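Local coordinates for TarM (Staphylococcus aureus subsp. aureus 21178, PDB 4X7R), which is a glycosyltransferase of the GT-B clan, with a bound uridine-5'-diphosphate in its pocket, at residues L390-G404 with A412-Y426. The protein carries 1 engineered substitution. Sequence-based numbering, arbitrary orientation.
Sequences LEDFKLVVSTSQYEG and AMISKRPVVAFDIKY. With 3YW ((2S)-2,3-dihydroxypropyl 2-acetamido-2-deoxy-alpha-D-glucopyranoside), chain F.
Val396 and Ser398 pair in parallel with Val419 and Ala421 in a buried contact between neighbouring strands of the six-stranded sheet that also contains strand 320-324. The strands run 7° apart, and their backbones are laced by four hydrogen bonds: Val396 N to Pro418 O, Val420 N to Val396 O, Ser398 N to Val420 O and Phe422 N to Ser398 O. On one face the CG2 methyl of Val396 rests 3.7 Å from CB of Ala412, at the end of helix 407-414, while on the other CD1 of Leu395 meets CG2 of Val420 at 3.9 Å, beside helix 446-457.

Ahead of the strands, Arg417 reaches across with its chain bent at chi2 (-41°), bringing NE to Leu390 O at 2.8 Å and NH2 to Glu391 O at 3.0 Å, both carbonyls near the edge of the guanidinium. Leu390 O also accepts from Phe393 N, arriving from the opposite face of its carbonyl plane.

Strand 395-398, helix 407-414 and strand 419-422 form a beta-alpha-beta crossover of the Rossmann-like kind expected in a GT-B domain. A Schellman motif, with Lys416 at positive phi, ends the helix and releases the chain into the second strand.

Towards the C-terminal end of the pairing, CE2 of Phe422 lies 3.8 Å from CB of Thr399, and a water lies within hydrogen-bonding distance of Ser398 OG, Ser400 O and Phe422 O. The segments stay together through Ile424, its CG1 3.4 Å from Ser400 O, and then Tyr426 N, after a cis peptide bond, reaches Glu403 O from above its carbonyl plane. Glu403 lines the 3YW pocket: OE1 accepts from ligand O3 at 2.7 Å, while OE2 is held by Ser400 OG on its anti side and by Lys331 through a salt bridge. Gly404 N donates to the same ligand oxygen.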
loop_
_atom_site.group_PDB
_atom_site.type_symbol
_atom_site.label_atom_id
_atom_site.label_comp_id
_atom_site.label_asym_id
_atom_site.label_seq_id
_atom_site.Cartn_x
_atom_site.Cartn_y
_atom_site.Cartn_z
ATOM N N LEU A 390 -20.852 1.245 -1.272
ATOM C CA LEU A 390 -21.377 2.184 -0.277
ATOM C C LEU A 390 -22.872 2.476 -0.430
ATOM O O LEU A 390 -23.554 2.710 0.568
ATOM C CB LEU A 390 -20.547 3.481 -0.237
ATOM C CG LEU A 390 -19.178 3.387 0.440
ATOM C CD1 LEU A 390 -18.323 4.574 0.095
ATOM C CD2 LEU A 390 -19.310 3.232 1.950
ATOM N N GLU A 391 -23.381 2.411 -1.671
ATOM C CA GLU A 391 -24.794 2.622 -2.012
ATOM C C GLU A 391 -25.657 1.510 -1.388
ATOM O O GLU A 391 -26.781 1.767 -0.947
ATOM C CB GLU A 391 -24.991 2.631 -3.542
ATOM C CG GLU A 391 -24.079 3.573 -4.315
ATOM C CD GLU A 391 -24.469 3.791 -5.765
ATOM O OE1 GLU A 391 -25.552 4.369 -6.016
ATOM O OE2 GLU A 391 -23.677 3.400 -6.653
ATOM N N ASP A 392 -25.107 0.281 -1.327
ATOM C CA ASP A 392 -25.769 -0.897 -0.769
ATOM C C ASP A 392 -25.853 -0.903 0.759
ATOM O O ASP A 392 -26.602 -1.708 1.306
ATOM C CB ASP A 392 -25.083 -2.186 -1.263
ATOM C CG ASP A 392 -25.196 -2.450 -2.753
ATOM O OD1 ASP A 392 -26.318 -2.286 -3.305
ATOM O OD2 ASP A 392 -24.181 -2.879 -3.362
ATOM N N PHE A 393 -25.083 -0.040 1.455
ATOM C CA PHE A 393 -25.088 -0.028 2.924
ATOM C C PHE A 393 -26.023 1.022 3.512
ATOM O O PHE A 393 -26.141 2.114 2.961
ATOM C CB PHE A 393 -23.669 0.158 3.505
ATOM C CG PHE A 393 -22.510 -0.588 2.875
ATOM C CD1 PHE A 393 -22.635 -1.924 2.499
ATOM C CD2 PHE A 393 -21.260 0.014 2.756
ATOM C CE1 PHE A 393 -21.549 -2.619 1.947
ATOM C CE2 PHE A 393 -20.173 -0.684 2.211
ATOM C CZ PHE A 393 -20.323 -1.994 1.809
ATOM N N LYS A 394 -26.683 0.689 4.638
ATOM C CA LYS A 394 -27.562 1.600 5.387
ATOM C C LYS A 394 -26.674 2.476 6.310
ATOM O O LYS A 394 -26.946 3.663 6.518
ATOM C CB LYS A 394 -28.586 0.794 6.211
ATOM C CG LYS A 394 -29.629 1.656 6.911
ATOM C CD LYS A 394 -30.859 0.871 7.275
ATOM C CE LYS A 394 -31.955 1.793 7.738
ATOM N NZ LYS A 394 -33.249 1.077 7.860
ATOM N N LEU A 395 -25.606 1.859 6.850
ATOM C CA LEU A 395 -24.605 2.484 7.706
ATOM C C LEU A 395 -23.287 1.731 7.608
ATOM O O LEU A 395 -23.228 0.613 7.088
ATOM C CB LEU A 395 -25.075 2.626 9.173
ATOM C CG LEU A 395 -25.326 1.336 9.947
ATOM C CD1 LEU A 395 -24.331 1.169 11.069
ATOM C CD2 LEU A 395 -26.711 1.318 10.489
ATOM N N VAL A 396 -22.229 2.356 8.108
ATOM C CA VAL A 396 -20.884 1.800 8.109
ATOM C C VAL A 396 -20.387 1.736 9.557
ATOM O O VAL A 396 -20.826 2.499 10.420
ATOM C CB VAL A 396 -19.964 2.568 7.110
ATOM C CG1 VAL A 396 -18.484 2.416 7.429
ATOM C CG2 VAL A 396 -20.255 2.147 5.671
ATOM N N VAL A 397 -19.528 0.768 9.827
ATOM C CA VAL A 397 -19.012 0.536 11.158
ATOM C C VAL A 397 -17.473 0.560 11.175
ATOM O O VAL A 397 -16.835 0.178 10.182
ATOM C CB VAL A 397 -19.628 -0.779 11.701
ATOM C CG1 VAL A 397 -19.142 -1.991 10.912
ATOM C CG2 VAL A 397 -19.377 -0.946 13.183
ATOM N N SER A 398 -16.887 1.042 12.295
ATOM C CA SER A 398 -15.441 1.044 12.510
ATOM C C SER A 398 -15.120 0.574 13.917
ATOM O O SER A 398 -15.531 1.211 14.886
ATOM C CB SER A 398 -14.834 2.420 12.265
ATOM O OG SER A 398 -13.441 2.368 12.542
ATOM N N THR A 399 -14.411 -0.562 14.017
ATOM C CA THR A 399 -13.942 -1.138 15.283
ATOM C C THR A 399 -12.434 -0.907 15.393
ATOM O O THR A 399 -11.812 -1.370 16.339
ATOM C CB THR A 399 -14.299 -2.647 15.404
ATOM O OG1 THR A 399 -13.946 -3.319 14.191
ATOM C CG2 THR A 399 -15.753 -2.872 15.724
ATOM N N SER A 400 -11.859 -0.178 14.436
ATOM C CA SER A 400 -10.423 0.123 14.371
ATOM C C SER A 400 -9.914 0.755 15.663
ATOM O O SER A 400 -10.602 1.591 16.255
ATOM C CB SER A 400 -10.114 1.019 13.180
ATOM O OG SER A 400 -8.710 1.115 13.017
ATOM N N GLN A 401 -8.732 0.322 16.111
ATOM C CA GLN A 401 -8.130 0.818 17.350
ATOM C C GLN A 401 -7.111 1.916 17.094
ATOM O O GLN A 401 -6.752 2.633 18.032
ATOM C CB GLN A 401 -7.488 -0.331 18.158
ATOM C CG GLN A 401 -8.499 -1.302 18.777
ATOM C CD GLN A 401 -9.057 -0.894 20.110
ATOM O OE1 GLN A 401 -8.492 -0.069 20.835
ATOM N NE2 GLN A 401 -10.151 -1.531 20.497
ATOM N N TYR A 402 -6.579 2.003 15.861
ATOM C CA TYR A 402 -5.581 3.021 15.538
ATOM C C TYR A 402 -5.779 3.540 14.107
ATOM O O TYR A 402 -5.919 2.743 13.175
ATOM C CB TYR A 402 -4.132 2.483 15.693
ATOM C CG TYR A 402 -3.877 1.662 16.945
ATOM C CD1 TYR A 402 -3.484 2.270 18.136
ATOM C CD2 TYR A 402 -4.028 0.277 16.939
ATOM C CE1 TYR A 402 -3.253 1.520 19.292
ATOM C CE2 TYR A 402 -3.825 -0.479 18.095
ATOM C CZ TYR A 402 -3.428 0.146 19.265
ATOM O OH TYR A 402 -3.230 -0.597 20.400
ATOM N N GLU A 403 -5.756 4.868 13.932
ATOM C CA GLU A 403 -5.842 5.496 12.619
ATOM C C GLU A 403 -5.010 6.775 12.622
ATOM O O GLU A 403 -4.742 7.363 13.681
ATOM C CB GLU A 403 -7.309 5.851 12.228
ATOM C CG GLU A 403 -8.288 4.703 12.028
ATOM C CD GLU A 403 -7.981 3.763 10.875
ATOM O OE1 GLU A 403 -7.242 4.163 9.946
ATOM O OE2 GLU A 403 -8.481 2.616 10.908
ATOM N N GLY A 404 -4.674 7.212 11.425
ATOM C CA GLY A 404 -4.080 8.509 11.165
ATOM C C GLY A 404 -5.225 9.465 10.913
ATOM O O GLY A 404 -5.212 10.613 11.370
ATOM N N ALA A 412 -17.623 6.889 3.447
ATOM C CA ALA A 412 -18.988 6.484 3.799
ATOM C C ALA A 412 -19.854 7.702 4.079
ATOM O O ALA A 412 -20.989 7.769 3.614
ATOM C CB ALA A 412 -18.964 5.572 5.016
ATOM N N MET A 413 -19.303 8.684 4.798
ATOM C CA MET A 413 -19.998 9.928 5.133
ATOM C C MET A 413 -20.294 10.747 3.879
ATOM O O MET A 413 -21.391 11.310 3.764
ATOM C CB MET A 413 -19.213 10.721 6.173
ATOM C CG MET A 413 -19.284 10.073 7.547
ATOM S SD MET A 413 -18.267 10.864 8.796
ATOM C CE MET A 413 -19.160 12.374 9.038
ATOM N N ILE A 414 -19.353 10.756 2.914
ATOM C CA ILE A 414 -19.553 11.423 1.609
ATOM C C ILE A 414 -20.747 10.765 0.861
ATOM O O ILE A 414 -21.577 11.473 0.296
ATOM C CB ILE A 414 -18.255 11.470 0.763
ATOM C CG1 ILE A 414 -17.182 12.302 1.476
ATOM C CG2 ILE A 414 -18.503 12.014 -0.661
ATOM C CD1 ILE A 414 -15.811 11.955 1.082
ATOM N N SER A 415 -20.881 9.424 0.952
ATOM C CA SER A 415 -21.998 8.705 0.331
ATOM C C SER A 415 -23.252 8.691 1.211
ATOM O O SER A 415 -24.131 7.860 0.994
ATOM C CB SER A 415 -21.576 7.296 -0.066
ATOM O OG SER A 415 -20.758 7.364 -1.221
ATOM N N LYS A 416 -23.343 9.620 2.198
ATOM C CA LYS A 416 -24.476 9.755 3.141
ATOM C C LYS A 416 -24.751 8.469 3.953
ATOM O O LYS A 416 -25.902 8.176 4.296
ATOM C CB LYS A 416 -25.753 10.257 2.435
ATOM C CG LYS A 416 -25.660 11.638 1.810
ATOM C CD LYS A 416 -26.994 11.998 1.174
ATOM C CE LYS A 416 -27.004 13.389 0.596
ATOM N NZ LYS A 416 -28.240 13.659 -0.196
ATOM N N ARG A 417 -23.683 7.698 4.244
ATOM C CA ARG A 417 -23.744 6.456 5.022
ATOM C C ARG A 417 -23.152 6.773 6.398
ATOM O O ARG A 417 -21.956 7.040 6.502
ATOM C CB ARG A 417 -22.994 5.283 4.315
ATOM C CG ARG A 417 -23.466 4.974 2.872
ATOM C CD ARG A 417 -24.976 5.051 2.723
ATOM N NE ARG A 417 -25.490 4.603 1.429
ATOM C CZ ARG A 417 -26.374 5.280 0.695
ATOM N NH1 ARG A 417 -26.781 6.484 1.076
ATOM N NH2 ARG A 417 -26.835 4.768 -0.435
ATOM N N PRO A 418 -23.986 6.889 7.445
ATOM C CA PRO A 418 -23.435 7.267 8.763
ATOM C C PRO A 418 -22.514 6.212 9.350
ATOM O O PRO A 418 -22.653 5.024 9.057
ATOM C CB PRO A 418 -24.680 7.518 9.625
ATOM C CG PRO A 418 -25.776 6.732 8.971
ATOM C CD PRO A 418 -25.450 6.660 7.501
ATOM N N VAL A 419 -21.543 6.669 10.142
ATOM C CA VAL A 419 -20.549 5.808 10.781
ATOM C C VAL A 419 -20.834 5.629 12.274
ATOM O O VAL A 419 -21.186 6.589 12.967
ATOM C CB VAL A 419 -19.111 6.346 10.545
ATOM C CG1 VAL A 419 -18.064 5.429 11.167
ATOM C CG2 VAL A 419 -18.831 6.533 9.061
ATOM N N VAL A 420 -20.682 4.380 12.746
ATOM C CA VAL A 420 -20.695 3.954 14.145
ATOM C C VAL A 420 -19.218 3.484 14.372
ATOM O O VAL A 420 -18.772 2.490 13.799
ATOM C CB VAL A 420 -21.774 2.889 14.464
ATOM C CG1 VAL A 420 -21.795 2.572 15.958
ATOM C CG2 VAL A 420 -23.161 3.372 14.023
ATOM N N ALA A 421 -18.437 4.300 15.085
ATOM C CA ALA A 421 -17.021 4.082 15.273
ATOM C C ALA A 421 -16.555 4.173 16.710
ATOM O O ALA A 421 -17.081 4.975 17.480
ATOM C CB ALA A 421 -16.246 5.090 14.439
ATOM N N PHE A 422 -15.505 3.392 17.055
ATOM C CA PHE A 422 -14.878 3.512 18.362
ATOM C C PHE A 422 -14.141 4.863 18.377
ATOM O O PHE A 422 -13.471 5.186 17.391
ATOM C CB PHE A 422 -13.903 2.345 18.636
ATOM C CG PHE A 422 -14.529 1.012 19.002
ATOM C CD1 PHE A 422 -15.717 0.954 19.724
ATOM C CD2 PHE A 422 -13.905 -0.183 18.665
ATOM C CE1 PHE A 422 -16.280 -0.280 20.087
ATOM C CE2 PHE A 422 -14.468 -1.418 19.028
ATOM C CZ PHE A 422 -15.649 -1.458 19.742
ATOM N N ASP A 423 -14.338 5.683 19.438
ATOM C CA ASP A 423 -13.685 6.987 19.581
ATOM C C ASP A 423 -12.206 6.742 19.927
ATOM O O ASP A 423 -11.865 6.558 21.095
ATOM C CB ASP A 423 -14.380 7.863 20.663
ATOM C CG ASP A 423 -13.946 9.331 20.632
ATOM O OD1 ASP A 423 -12.931 9.644 19.963
ATOM O OD2 ASP A 423 -14.611 10.161 21.275
ATOM N N ILE A 424 -11.343 6.692 18.900
ATOM C CA ILE A 424 -9.911 6.382 19.042
ATOM C C ILE A 424 -9.020 7.492 18.416
ATOM O O ILE A 424 -9.497 8.311 17.629
ATOM C CB ILE A 424 -9.611 4.962 18.414
ATOM C CG1 ILE A 424 -10.040 4.844 16.923
ATOM C CG2 ILE A 424 -10.244 3.826 19.220
ATOM C CD1 ILE A 424 -9.066 5.264 15.912
ATOM N N LYS A 425 -7.722 7.472 18.723
ATOM C CA LYS A 425 -6.740 8.382 18.136
ATOM C C LYS A 425 -6.219 7.706 16.835
ATOM O O LYS A 425 -5.718 6.588 16.886
ATOM C CB LYS A 425 -5.574 8.655 19.117
ATOM C CG LYS A 425 -5.915 9.649 20.258
ATOM C CD LYS A 425 -4.641 9.966 21.087
ATOM C CE LYS A 425 -4.828 11.014 22.167
ATOM N NZ LYS A 425 -5.001 12.400 21.661
ATOM N N TYR A 426 -6.301 8.368 15.664
ATOM C CA TYR A 426 -6.834 9.705 15.421
ATOM C C TYR A 426 -7.820 9.671 14.282
ATOM O O TYR A 426 -7.701 8.826 13.389
ATOM C CB TYR A 426 -5.676 10.616 15.000
ATOM C CG TYR A 426 -4.608 10.744 16.053
ATOM C CD1 TYR A 426 -4.771 11.605 17.138
ATOM C CD2 TYR A 426 -3.436 9.990 15.981
ATOM C CE1 TYR A 426 -3.799 11.710 18.123
ATOM C CE2 TYR A 426 -2.446 10.096 16.962
ATOM C CZ TYR A 426 -2.639 10.954 18.037
ATOM O OH TYR A 426 -1.681 11.089 19.010
HETATM O O3A 3YW F . 1.278 1.890 7.270
HETATM C C4A 3YW F . -1.531 3.697 5.571
HETATM C C5A 3YW F . -0.835 2.693 6.457
HETATM O O5 3YW F . -3.099 6.337 5.771
HETATM C C6A 3YW F . 0.659 2.906 6.495
HETATM C C5 3YW F . -4.434 6.757 5.461
HETATM C C6 3YW F . -4.310 7.852 4.428
HETATM C C4 3YW F . -5.124 7.177 6.757
HETATM O O6 3YW F . -3.540 8.946 4.902
HETATM C C3 3YW F . -5.283 5.941 7.636
HETATM O O4 3YW F . -6.413 7.712 6.476
HETATM O O3 3YW F . -5.899 6.258 8.884
HETATM O O7 3YW F . -3.369 4.270 10.406
HETATM C C7 3YW F . -3.920 3.517 9.609
HETATM C C8 3YW F . -4.358 2.136 9.994
HETATM N N2 3YW F . -4.174 3.881 8.351
HETATM C C2 3YW F . -3.947 5.227 7.850
HETATM C C1 3YW F . -3.000 5.210 6.637
HETATM O O1 3YW F . -2.872 3.986 5.971
HETATM O O2 3YW F . -1.124 1.379 5.981
HETATM O O HOH W 1 -12.809 3.310 15.133
#